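Local coordinates for IPT/TIG domain-containing protein BACOVA_02650 (Bacteroides ovatus, PDB 5E7H) that binds polysaccharide at the bacterial cell surface, probably capturing xyloglucan before its transport into the periplasm, this chain comprising an IPT/TIG domain and the xyloglucan-binding domain, at residues Met12-Gly16 / Leu58-Pro62; Ser98-Cys104 / Trp136-Asn142; Ser113-Val117 / Cys166-Glu170; Ser118-Cys122 / Tyr251-Phe255. One frame throughout, in Å; residues are numbered along the deposited sequence.

Contact 1: residues Met12-Gly16 / Leu58-Pro62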
loop_
_atom_site.group_PDB
_atom_site.type_symbol
_atom_site.label_atom_id
_atom_site.label_comp_id
_atom_site.label_asym_id
_atom_site.label_seq_id
_atom_site.Cartn_x
_atom_site.Cartn_y
_atom_site.Cartn_z
ATOM N N MET A 12 1.147 -5.034 -3.802
ATOM C CA MET A 12 1.908 -5.775 -2.794
ATOM C C MET A 12 0.968 -6.257 -1.699
ATOM O O MET A 12 1.114 -5.903 -0.529
ATOM C CB MET A 12 3.045 -4.928 -2.224
ATOM C CG MET A 12 4.092 -5.778 -1.500
ATOM S SD MET A 12 5.618 -4.879 -1.120
ATOM C CE MET A 12 6.376 -4.908 -2.719
ATOM N N PRO A 13 0.006 -7.090 -2.090
ATOM C CA PRO A 13 -0.932 -7.625 -1.096
ATOM C C PRO A 13 -0.214 -8.473 -0.074
ATOM O O PRO A 13 0.706 -9.223 -0.395
ATOM C CB PRO A 13 -1.910 -8.445 -1.932
ATOM C CG PRO A 13 -1.194 -8.753 -3.199
ATOM C CD PRO A 13 -0.255 -7.607 -3.440
ATOM N N VAL A 14 -0.661 -8.361 1.174
ATOM C CA VAL A 14 -0.120 -9.180 2.253
ATOM C C VAL A 14 -0.367 -10.668 2.000
ATOM O O VAL A 14 -1.452 -11.083 1.545
ATOM C CB VAL A 14 -0.748 -8.734 3.608
ATOM C CG1 VAL A 14 -0.315 -9.651 4.763
ATOM C CG2 VAL A 14 -0.368 -7.299 3.908
ATOM N N VAL A 15 0.630 -11.505 2.293
ATOM C CA VAL A 15 0.454 -12.936 2.172
ATOM C C VAL A 15 -0.677 -13.409 3.104
ATOM O O VAL A 15 -0.698 -13.079 4.292
ATOM C CB VAL A 15 1.743 -13.706 2.506
ATOM C CG1 VAL A 15 1.545 -15.174 2.418
ATOM C CG2 VAL A 15 2.875 -13.262 1.561
ATOM N N GLY A 16 -1.631 -14.143 2.551
ATOM C CA GLY A 16 -2.772 -14.600 3.325
ATOM C C GLY A 16 -3.989 -13.720 3.170
ATOM O O GLY A 16 -5.030 -14.005 3.758
ATOM N N LEU A 58 -3.545 -14.825 -1.619
ATOM C CA LEU A 58 -2.130 -14.928 -1.981
ATOM C C LEU A 58 -1.464 -15.963 -1.041
ATOM O O LEU A 58 -1.378 -15.717 0.160
ATOM C CB LEU A 58 -1.435 -13.566 -1.896
ATOM C CG LEU A 58 0.021 -13.563 -2.373
ATOM C CD1 LEU A 58 0.106 -13.775 -3.867
ATOM C CD2 LEU A 58 0.697 -12.272 -1.978
ATOM N N PRO A 59 -0.997 -17.105 -1.571
ATOM C CA PRO A 59 -0.530 -18.161 -0.663
ATOM C C PRO A 59 0.902 -17.998 -0.145
ATOM O O PRO A 59 1.259 -18.604 0.872
ATOM C CB PRO A 59 -0.648 -19.416 -1.513
ATOM C CG PRO A 59 -0.483 -18.962 -2.906
ATOM C CD PRO A 59 -1.078 -17.580 -2.965
ATOM N N GLN A 60 1.703 -17.194 -0.832
ATOM C CA GLN A 60 3.102 -16.988 -0.474
ATOM C C GLN A 60 3.572 -15.726 -1.190
ATOM O O GLN A 60 2.925 -15.294 -2.142
ATOM C CB GLN A 60 3.968 -18.175 -0.874
ATOM C CG GLN A 60 3.969 -18.423 -2.380
ATOM C CD GLN A 60 4.625 -19.725 -2.795
ATOM O OE1 GLN A 60 3.952 -20.727 -3.022
ATOM N NE2 GLN A 60 5.943 -19.703 -2.934
ATOM N N ALA A 61 4.667 -15.135 -0.720
ATOM C CA ALA A 61 5.230 -13.937 -1.355
ATOM C C ALA A 61 6.111 -14.309 -2.539
ATOM O O ALA A 61 6.985 -15.158 -2.415
ATOM C CB ALA A 61 6.030 -13.140 -0.365
ATOM N N PRO A 62 5.910 -13.649 -3.687
ATOM C CA PRO A 62 6.948 -13.688 -4.726
ATOM C C PRO A 62 8.296 -13.208 -4.192
ATOM O O PRO A 62 8.320 -12.290 -3.379
ATOM C CB PRO A 62 6.420 -12.709 -5.790
ATOM C CG PRO A 62 5.002 -12.448 -5.445
ATOM C CD PRO A 62 4.835 -12.687 -3.992
#
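V15 enters the bend at L58-A61 with its two methyls doing different work. CG2 reaches the A61 end, lying 3.7 Å from A61 CB and 3.5 Å from A61 N, with L58 CD2 somewhat farther off. CG1, placed opposite the backbone N by a chi1 of 178°, turns instead to the main chain of the other segment, where it meets L58 O, P59 O and the CA of Q60. L58 answers from its own side: its CD2 sits 3.4 Å from P13 O and 4.2 Å from P13 CG, the leucine branch and the proline ring crossing at about a right angle. Beside this apolar patch runs the one direct polar link between the segments, G16 N to L58 O at 2.9 Å, with the donor in the plane of the L58 carbonyl. G16 has a positive phi (97°), a backbone shape that calls for glycine.

Further out, V19 and F38 press on L58, which also shares a backbone hydrogen bond with S17, the residue just ahead of strand 18-24. On the opposite loop, P13 O accepts from Y84 OH, and V15 N donates to N119 OD1. Cutting V15 back to an alanine removes both methyls, which is likely to leave A61 CB and the L58-Q60 main chain without these neighbours and open a gap in the bend. Two loops of the IPT/TIG domain are thus joined by apolar packing and a single backbone bond, while other main-chain atoms, P13 O and V15 N among them, bond to residues beyond the pair.

Contact 2: residues Ser98-Cys104 / Trp136-Asn142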
loop_
_atom_site.group_PDB
_atom_site.type_symbol
_atom_site.label_atom_id
_atom_site.label_comp_id
_atom_site.label_asym_id
_atom_site.label_seq_id
_atom_site.Cartn_x
_atom_site.Cartn_y
_atom_site.Cartn_z
ATOM N N SER A 98 13.922 2.447 8.695
ATOM C CA SER A 98 13.843 2.190 10.125
ATOM C C SER A 98 13.116 3.297 10.861
ATOM O O SER A 98 13.149 4.462 10.479
ATOM C CB SER A 98 15.236 2.012 10.712
ATOM O OG SER A 98 16.033 3.155 10.505
ATOM N N HIS A 99 12.461 2.904 11.931
ATOM C CA HIS A 99 11.890 3.831 12.884
ATOM C C HIS A 99 12.980 4.516 13.705
ATOM O O HIS A 99 13.909 3.859 14.172
ATOM C CB HIS A 99 10.943 3.059 13.804
ATOM C CG HIS A 99 10.392 3.863 14.929
ATOM N ND1 HIS A 99 9.313 4.709 14.783
ATOM C CD2 HIS A 99 10.730 3.901 16.238
ATOM C CE1 HIS A 99 9.036 5.260 15.952
ATOM N NE2 HIS A 99 9.876 4.780 16.853
ATOM N N VAL A 100 12.886 5.834 13.876
ATOM C CA VAL A 100 13.822 6.561 14.730
ATOM C C VAL A 100 13.202 6.907 16.087
ATOM O O VAL A 100 13.774 6.589 17.133
ATOM C CB VAL A 100 14.313 7.861 14.055
ATOM C CG1 VAL A 100 15.410 8.545 14.892
ATOM C CG2 VAL A 100 14.814 7.547 12.643
ATOM N N TRP A 101 12.048 7.565 16.071
ATOM C CA TRP A 101 11.391 7.988 17.315
ATOM C C TRP A 101 9.898 8.211 17.068
ATOM O O TRP A 101 9.459 8.356 15.933
ATOM C CB TRP A 101 12.048 9.252 17.912
ATOM C CG TRP A 101 11.937 10.505 17.092
ATOM C CD1 TRP A 101 12.883 11.009 16.246
ATOM C CD2 TRP A 101 10.826 11.417 17.033
ATOM N NE1 TRP A 101 12.434 12.169 15.667
ATOM C CE2 TRP A 101 11.176 12.441 16.131
ATOM C CE3 TRP A 101 9.574 11.466 17.656
ATOM C CZ2 TRP A 101 10.321 13.499 15.831
ATOM C CZ3 TRP A 101 8.733 12.523 17.363
ATOM C CH2 TRP A 101 9.100 13.511 16.450
ATOM N N GLY A 102 9.137 8.205 18.159
ATOM C CA GLY A 102 7.710 8.427 18.095
ATOM C C GLY A 102 6.942 7.511 19.021
ATOM O O GLY A 102 7.412 6.432 19.404
ATOM N N ASP A 103 5.757 7.971 19.409
ATOM C CA ASP A 103 4.819 7.177 20.205
ATOM C C ASP A 103 3.970 6.363 19.244
ATOM O O ASP A 103 3.071 6.892 18.606
ATOM C CB ASP A 103 3.962 8.109 21.062
ATOM C CG ASP A 103 3.048 7.369 22.028
ATOM O OD1 ASP A 103 3.003 6.125 22.008
ATOM O OD2 ASP A 103 2.365 8.063 22.804
ATOM N N CYS A 104 4.278 5.073 19.135
ATOM C CA CYS A 104 3.566 4.175 18.221
ATOM C C CYS A 104 3.904 2.747 18.630
ATOM O O CYS A 104 4.583 2.525 19.629
ATOM C CB CYS A 104 3.937 4.451 16.769
ATOM S SG CYS A 104 5.694 4.129 16.377
ATOM N N TRP A 136 -0.174 13.492 19.079
ATOM C CA TRP A 136 -0.598 12.259 19.732
ATOM C C TRP A 136 0.380 11.130 19.429
ATOM O O TRP A 136 1.376 10.987 20.157
ATOM C CB TRP A 136 -2.028 11.915 19.322
ATOM C CG TRP A 136 -2.521 10.639 19.935
ATOM C CD1 TRP A 136 -2.450 10.270 21.242
ATOM C CD2 TRP A 136 -3.147 9.566 19.244
ATOM N NE1 TRP A 136 -2.998 9.015 21.407
ATOM C CE2 TRP A 136 -3.437 8.566 20.195
ATOM C CE3 TRP A 136 -3.478 9.343 17.906
ATOM C CZ2 TRP A 136 -4.057 7.363 19.850
ATOM C CZ3 TRP A 136 -4.096 8.147 17.565
ATOM C CH2 TRP A 136 -4.371 7.174 18.535
ATOM N N LYS A 137 0.154 10.373 18.360
ATOM C CA LYS A 137 0.998 9.225 18.043
ATOM C C LYS A 137 1.582 9.395 16.664
ATOM O O LYS A 137 0.953 9.969 15.764
ATOM C CB LYS A 137 0.215 7.898 18.166
ATOM C CG LYS A 137 -0.036 7.532 19.626
ATOM C CD LYS A 137 -0.548 6.118 19.857
ATOM C CE LYS A 137 -0.684 5.887 21.358
ATOM N NZ LYS A 137 -1.030 4.468 21.652
ATOM N N GLN A 138 2.805 8.905 16.491
ATOM C CA GLN A 138 3.526 9.148 15.250
ATOM C C GLN A 138 4.755 8.258 15.148
ATOM O O GLN A 138 5.214 7.692 16.140
ATOM C CB GLN A 138 3.935 10.632 15.164
ATOM C CG GLN A 138 4.935 11.097 16.244
ATOM C CD GLN A 138 4.368 11.158 17.652
ATOM O OE1 GLN A 138 4.950 10.608 18.595
ATOM N NE2 GLN A 138 3.285 11.900 17.825
ATOM N N SER A 139 5.281 8.149 13.937
ATOM C CA SER A 139 6.593 7.561 13.706
ATOM C C SER A 139 7.406 8.468 12.803
ATOM O O SER A 139 6.989 8.755 11.681
ATOM C CB SER A 139 6.466 6.186 13.082
ATOM O OG SER A 139 7.731 5.700 12.663
ATOM N N TYR A 140 8.543 8.919 13.323
ATOM C CA TYR A 140 9.578 9.586 12.539
ATOM C C TYR A 140 10.537 8.491 12.118
ATOM O O TYR A 140 11.190 7.880 12.966
ATOM C CB TYR A 140 10.275 10.666 13.368
ATOM C CG TYR A 140 11.292 11.511 12.615
ATOM C CD1 TYR A 140 12.469 10.954 12.142
ATOM C CD2 TYR A 140 11.084 12.869 12.442
ATOM C CE1 TYR A 140 13.408 11.736 11.470
ATOM C CE2 TYR A 140 12.022 13.654 11.779
ATOM C CZ TYR A 140 13.168 13.073 11.308
ATOM O OH TYR A 140 14.107 13.844 10.638
ATOM N N SER A 141 10.610 8.234 10.814
ATOM C CA SER A 141 11.422 7.142 10.289
ATOM C C SER A 141 12.451 7.627 9.283
ATOM O O SER A 141 12.405 8.770 8.835
ATOM C CB SER A 141 10.521 6.079 9.623
ATOM O OG SER A 141 9.717 5.409 10.573
ATOM N N ASN A 142 13.401 6.749 8.972
ATOM C CA ASN A 142 14.365 6.955 7.900
ATOM C C ASN A 142 13.986 6.013 6.777
ATOM O O ASN A 142 13.838 4.808 6.985
ATOM C CB ASN A 142 15.798 6.682 8.355
ATOM C CG ASN A 142 16.433 7.881 9.038
ATOM O OD1 ASN A 142 16.348 9.010 8.557
ATOM N ND2 ASN A 142 17.061 7.637 10.158
HETATM O O HOH W 1 1.481 3.259 21.077
HETATM O O HOH W 2 2.302 10.983 22.638
#
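W101 and Y140 meet with ring planes only 21° apart but slid past each other, so the rings barely overlap. The Y140 CB lies over one face of the five-membered indole ring, 3.5 Å from its centroid in a CH-pi contact, while W101 NE1 stands over a face of the phenol ring, 3.3 Å from Y140 CG. The H99 imidazole takes the S139 hydroxyl at its edge, ND1 to OG 2.8 Å, and has W101 N above one face; Y93 OH also bonds S139 OG. K137 CG rests over the centre of the W136 ring.

Both V100 N and W101 N donate to Y140 O, a classic beta bulge that shifts the antiparallel register by one residue. Beyond it, Q138 bends at chi2 (-69°) to offer OE1 to D103 N at 2.9 Å, a nearly straight bond whose donor stands above the amide plane. A serine replacing Y140 would probably leave the W101 indole without its flat neighbour and E183 without its phenol partner. The contact fastens edge strand 98-101 to strand 133-142 in a five-stranded sheet of the xyloglucan-binding domain; an exposed indole backed by Y140 would be consistent with a sugar-stacking surface, though no sugar is bound here.

Contact 3: residues Ser113-Val117 / Cys166-Glu170. With FMT (formic acid), chain C; FMT (formic acid), chain D.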
loop_
_atom_site.group_PDB
_atom_site.type_symbol
_atom_site.label_atom_id
_atom_site.label_comp_id
_atom_site.label_asym_id
_atom_site.label_seq_id
_atom_site.Cartn_x
_atom_site.Cartn_y
_atom_site.Cartn_z
ATOM N N SER A 113 -5.482 -11.734 16.264
ATOM C CA SER A 113 -5.966 -10.371 16.443
ATOM C C SER A 113 -5.558 -9.501 15.278
ATOM O O SER A 113 -4.620 -9.814 14.539
ATOM C CB SER A 113 -5.430 -9.766 17.739
ATOM O OG SER A 113 -4.026 -9.719 17.712
ATOM N N ALA A 114 -6.257 -8.386 15.103
ATOM C CA ALA A 114 -5.949 -7.487 14.006
ATOM C C ALA A 114 -4.473 -7.051 14.022
ATOM O O ALA A 114 -3.901 -6.798 15.104
ATOM C CB ALA A 114 -6.853 -6.272 14.077
ATOM N N PRO A 115 -3.844 -6.957 12.835
ATOM C CA PRO A 115 -4.415 -7.045 11.482
ATOM C C PRO A 115 -4.441 -8.469 10.884
ATOM O O PRO A 115 -4.625 -8.601 9.671
ATOM C CB PRO A 115 -3.497 -6.134 10.690
ATOM C CG PRO A 115 -2.144 -6.368 11.331
ATOM C CD PRO A 115 -2.436 -6.505 12.795
ATOM N N TYR A 116 -4.274 -9.458 11.752
ATOM C CA TYR A 116 -4.455 -10.903 11.484
ATOM C C TYR A 116 -3.327 -11.496 10.658
ATOM O O TYR A 116 -2.785 -12.535 11.064
ATOM C CB TYR A 116 -5.820 -11.200 10.830
ATOM C CG TYR A 116 -6.982 -10.706 11.647
ATOM C CD1 TYR A 116 -7.289 -11.285 12.877
ATOM C CD2 TYR A 116 -7.758 -9.655 11.195
ATOM C CE1 TYR A 116 -8.359 -10.815 13.628
ATOM C CE2 TYR A 116 -8.818 -9.180 11.939
ATOM C CZ TYR A 116 -9.106 -9.763 13.148
ATOM O OH TYR A 116 -10.171 -9.278 13.883
ATOM N N VAL A 117 -2.987 -10.876 9.524
ATOM C CA VAL A 117 -1.833 -11.247 8.720
ATOM C C VAL A 117 -0.941 -10.022 8.525
ATOM O O VAL A 117 -1.404 -8.883 8.630
ATOM C CB VAL A 117 -2.253 -11.839 7.349
ATOM C CG1 VAL A 117 -2.935 -13.185 7.559
ATOM C CG2 VAL A 117 -3.163 -10.909 6.583
ATOM N N CYS A 166 -2.470 -0.599 4.199
ATOM C CA CYS A 166 -3.087 -0.061 5.408
ATOM C C CYS A 166 -4.204 -0.985 5.877
ATOM O O CYS A 166 -4.957 -1.521 5.058
ATOM C CB CYS A 166 -3.621 1.317 5.127
ATOM S SG CYS A 166 -4.272 2.192 6.569
ATOM N N PHE A 167 -4.299 -1.186 7.187
ATOM C CA PHE A 167 -5.395 -1.929 7.793
ATOM C C PHE A 167 -6.081 -1.026 8.798
ATOM O O PHE A 167 -5.438 -0.550 9.722
ATOM C CB PHE A 167 -4.875 -3.203 8.477
ATOM C CG PHE A 167 -5.952 -4.032 9.159
ATOM C CD1 PHE A 167 -6.552 -3.600 10.340
ATOM C CD2 PHE A 167 -6.313 -5.268 8.648
ATOM C CE1 PHE A 167 -7.542 -4.375 10.969
ATOM C CE2 PHE A 167 -7.287 -6.050 9.293
ATOM C CZ PHE A 167 -7.886 -5.590 10.447
ATOM N N VAL A 168 -7.374 -0.796 8.598
ATOM C CA VAL A 168 -8.185 -0.012 9.532
ATOM C C VAL A 168 -9.196 -0.947 10.205
ATOM O O VAL A 168 -9.994 -1.606 9.519
ATOM C CB VAL A 168 -8.924 1.128 8.813
ATOM C CG1 VAL A 168 -9.889 1.856 9.785
ATOM C CG2 VAL A 168 -7.929 2.095 8.156
ATOM N N LYS A 169 -9.178 -1.038 11.534
ATOM C CA LYS A 169 -10.090 -1.945 12.236
ATOM C C LYS A 169 -11.548 -1.524 12.079
ATOM O O LYS A 169 -12.426 -2.374 11.795
ATOM C CB LYS A 169 -9.735 -2.029 13.725
ATOM C CG LYS A 169 -10.602 -3.001 14.541
ATOM C CD LYS A 169 -10.231 -4.429 14.226
ATOM C CE LYS A 169 -11.115 -5.421 14.973
ATOM N NZ LYS A 169 -10.828 -5.403 16.425
ATOM N N GLU A 170 -11.822 -0.238 12.331
ATOM C CA GLU A 170 -13.180 0.323 12.294
ATOM C C GLU A 170 -13.091 1.744 11.808
ATOM O O GLU A 170 -12.095 2.427 12.063
ATOM C CB GLU A 170 -13.850 0.328 13.683
ATOM C CG GLU A 170 -13.710 -0.923 14.529
ATOM C CD GLU A 170 -14.764 -1.976 14.231
ATOM O OE1 GLU A 170 -15.522 -1.812 13.248
ATOM O OE2 GLU A 170 -14.834 -2.969 14.991
HETATM C C FMT C . -9.021 -8.411 17.577
HETATM O O1 FMT C . -9.939 -9.138 17.121
HETATM O O2 FMT C . -8.382 -7.668 16.788
HETATM C C FMT D . -13.686 -7.938 17.670
HETATM O O1 FMT D . -12.436 -8.100 17.661
HETATM O O2 FMT D . -14.176 -6.862 18.110
#
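A114 and P115 face F167 from a type VI beta turn, the class defined by a cis peptide bond before the proline at its third position; the A114 and P115 backbone angles fit the VIa form. The turn is closed by Y116 N donating to S113 O at 2.8 Å, and it sits against the end of strand 160-168 in the xyloglucan-binding domain.

The tight part is wholly apolar. P115 CA stands over the centre of the F167 ring in a CH-pi contact, 3.8 Å from the centroid and only 11° off the ring normal, while P115 CB lies 3.6 Å from F167 CG. A114 CB meets F167 CE1 at 3.7 Å, and Y116 CE2 approaches F167 CZ more loosely, at 4.0 Å. F167 brings its ring face against the turn with CG opposite the backbone N (chi1 179°). W207 meets that ring edge-to-face and also packs on P115.

Toward solvent the packing gives way to long contacts. K169, bent at chi2 and chi4, passes its CD by A114 CB and sends NZ between two formates, probably from the crystallisation liquor, bonding weakly to O2 of the chain C formate and O1 of the chain D formate. Its ion pair with E249 is likewise long and weak. The turn makes the firm polar bond here: A114 N points almost straight at O2 of the chain C formate, 2.8 Å away at 176°.

Contact 4: residues Ser118-Cys122 / Tyr251-Phe255. With NA (sodium ion), chain I.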
loop_
_atom_site.group_PDB
_atom_site.type_symbol
_atom_site.label_atom_id
_atom_site.label_comp_id
_atom_site.label_asym_id
_atom_site.label_seq_id
_atom_site.Cartn_x
_atom_site.Cartn_y
_atom_site.Cartn_z
ATOM N N SER A 118 0.349 -10.263 8.307
ATOM C CA SER A 118 1.277 -9.194 7.954
ATOM C C SER A 118 2.465 -9.789 7.246
ATOM O O SER A 118 2.780 -10.964 7.407
ATOM C CB SER A 118 1.736 -8.408 9.193
ATOM O OG SER A 118 2.546 -9.183 10.038
ATOM N N ASN A 119 3.122 -8.947 6.450
ATOM C CA ASN A 119 4.404 -9.294 5.871
ATOM C C ASN A 119 5.447 -8.804 6.872
ATOM O O ASN A 119 5.917 -7.667 6.789
ATOM C CB ASN A 119 4.584 -8.641 4.498
ATOM C CG ASN A 119 3.840 -9.364 3.370
ATOM O OD1 ASN A 119 3.056 -10.299 3.579
ATOM N ND2 ASN A 119 4.130 -8.941 2.141
ATOM N N GLY A 120 5.749 -9.632 7.865
ATOM C CA GLY A 120 6.653 -9.232 8.925
ATOM C C GLY A 120 6.097 -8.113 9.774
ATOM O O GLY A 120 4.924 -8.095 10.115
ATOM N N THR A 121 6.978 -7.197 10.146
ATOM C CA THR A 121 6.641 -6.102 11.048
ATOM C C THR A 121 5.872 -4.993 10.353
ATOM O O THR A 121 6.240 -4.565 9.273
ATOM C CB THR A 121 7.909 -5.518 11.635
ATOM O OG1 THR A 121 8.665 -6.563 12.246
ATOM C CG2 THR A 121 7.587 -4.461 12.682
ATOM N N CYS A 122 4.823 -4.486 10.994
ATOM C CA CYS A 122 4.108 -3.320 10.502
ATOM C C CYS A 122 4.005 -2.276 11.606
ATOM O O CYS A 122 4.154 -2.583 12.792
ATOM C CB CYS A 122 2.722 -3.684 9.961
ATOM S SG CYS A 122 1.570 -4.407 11.124
ATOM N N TYR A 251 -2.962 0.075 10.951
ATOM C CA TYR A 251 -1.625 -0.472 10.687
ATOM C C TYR A 251 -1.177 -0.083 9.293
ATOM O O TYR A 251 -2.010 0.070 8.397
ATOM C CB TYR A 251 -1.598 -2.014 10.825
ATOM C CG TYR A 251 -2.055 -2.461 12.201
ATOM C CD1 TYR A 251 -1.179 -2.476 13.274
ATOM C CD2 TYR A 251 -3.385 -2.772 12.441
ATOM C CE1 TYR A 251 -1.605 -2.820 14.540
ATOM C CE2 TYR A 251 -3.821 -3.126 13.703
ATOM C CZ TYR A 251 -2.924 -3.137 14.753
ATOM O OH TYR A 251 -3.316 -3.464 16.034
ATOM N N PHE A 252 0.137 0.079 9.138
ATOM C CA PHE A 252 0.766 0.459 7.862
ATOM C C PHE A 252 1.953 -0.433 7.542
ATOM O O PHE A 252 2.690 -0.834 8.438
ATOM C CB PHE A 252 1.300 1.903 7.895
ATOM C CG PHE A 252 0.293 2.971 8.235
ATOM C CD1 PHE A 252 -0.044 3.255 9.550
ATOM C CD2 PHE A 252 -0.276 3.729 7.236
ATOM C CE1 PHE A 252 -0.963 4.258 9.838
ATOM C CE2 PHE A 252 -1.181 4.734 7.535
ATOM C CZ PHE A 252 -1.508 4.992 8.841
ATOM N N ASP A 253 2.181 -0.710 6.258
ATOM C CA ASP A 253 3.411 -1.410 5.862
ATOM C C ASP A 253 3.759 -1.116 4.409
ATOM O O ASP A 253 2.930 -0.652 3.625
ATOM C CB ASP A 253 3.254 -2.919 6.068
ATOM C CG ASP A 253 4.558 -3.646 6.292
ATOM O OD1 ASP A 253 5.653 -3.064 6.270
ATOM O OD2 ASP A 253 4.483 -4.880 6.512
ATOM N N ASN A 254 5.010 -1.404 4.069
ATOM C CA ASN A 254 5.490 -1.435 2.675
ATOM C C ASN A 254 5.220 -0.141 1.923
ATOM O O ASN A 254 4.693 -0.119 0.809
ATOM C CB ASN A 254 4.898 -2.627 1.932
ATOM C CG ASN A 254 5.572 -3.906 2.326
ATOM O OD1 ASN A 254 6.790 -3.938 2.541
ATOM N ND2 ASN A 254 4.800 -4.968 2.431
ATOM N N PHE A 255 5.628 0.962 2.528
ATOM C CA PHE A 255 5.636 2.217 1.808
ATOM C C PHE A 255 6.552 2.073 0.603
ATOM O O PHE A 255 7.653 1.521 0.718
ATOM C CB PHE A 255 6.121 3.378 2.697
ATOM C CG PHE A 255 5.197 3.696 3.846
ATOM C CD1 PHE A 255 4.198 4.651 3.703
ATOM C CD2 PHE A 255 5.333 3.041 5.073
ATOM C CE1 PHE A 255 3.336 4.940 4.762
ATOM C CE2 PHE A 255 4.466 3.322 6.129
ATOM C CZ PHE A 255 3.472 4.270 5.963
HETATM NA NA NA I . 6.893 -5.302 6.938
HETATM O O HOH W 3 2.214 -6.198 6.404
HETATM O O HOH W 4 6.355 -7.428 1.267
HETATM O O HOH W 5 7.066 -6.055 4.433
#
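D253 meets N119 and T121 through a shared sodium ion, and metal coordination dominates the contact. The carboxylate grips sodium with both oxygens, OD1 at 2.6 Å and OD2 at 2.5 Å, while the main-chain oxygens N119 O and T121 O bind it from the other segment. A water and N92 O bring the number of ligands to six. The metal explains why D253 OD2 can lie 3.1 Å from N119 O, two oxygens that would otherwise be expected to repel.

Hydrogen bonds fix the carboxylate in a second shell. N254 N donates to D253 OD1 at 2.8 Å, coming from above the carboxylate plane. One water links N119 N to D253 OD2, donating to the latter at 2.6 Å. The sodium-bound water also donates to N254 OD1, so N254 positions a ligand without touching the ion. Within 118-122, S118 OG donates to G120 O, which would brace the bend between the two carbonyl ligands. N119 ND2 donates to a water that N254 ND2 also reaches, weakly, and bonds Y84 OH as well; N119 OD1 is held by the IPT/TIG loop.

Packing closes the far end. C122 CB rests 3.2 Å from F252 O, and a chi1 of 61° turns SG toward Y251, where it lies 4.0 Å from CB and obliquely beside the ring. The Y251 hydroxyl bonds E249.

An all-oxygen shell of one bidentate carboxylate, three backbone carbonyls and a water is a typical sodium site, here joining strand 246-259 to N92, strand 121-126 and the loop leading into it.

In the fold
Contacts 1, 3 and 4 form a continuous block, while contact 2 stands apart. Contact 1, in the IPT/TIG domain, touches contact 4, with centres about 12 Å apart: V14 CG1 lies 3.6 Å from S118 CA and M12 SD packs on N254, beside the sodium site. It also meets contact 3, where V14 packs against V117. Contacts 3 and 4, with centres about 11 Å apart, share a sheet, F167 O lying 2.8 Å from Y251 N between neighbouring strands. The domain interface, the metal site and the cis-proline turn therefore adjoin. Contact 2 touches none of them: its nearest atoms remain about 7 Å from contact 4, on a separate sheet of the xyloglucan-binding domain.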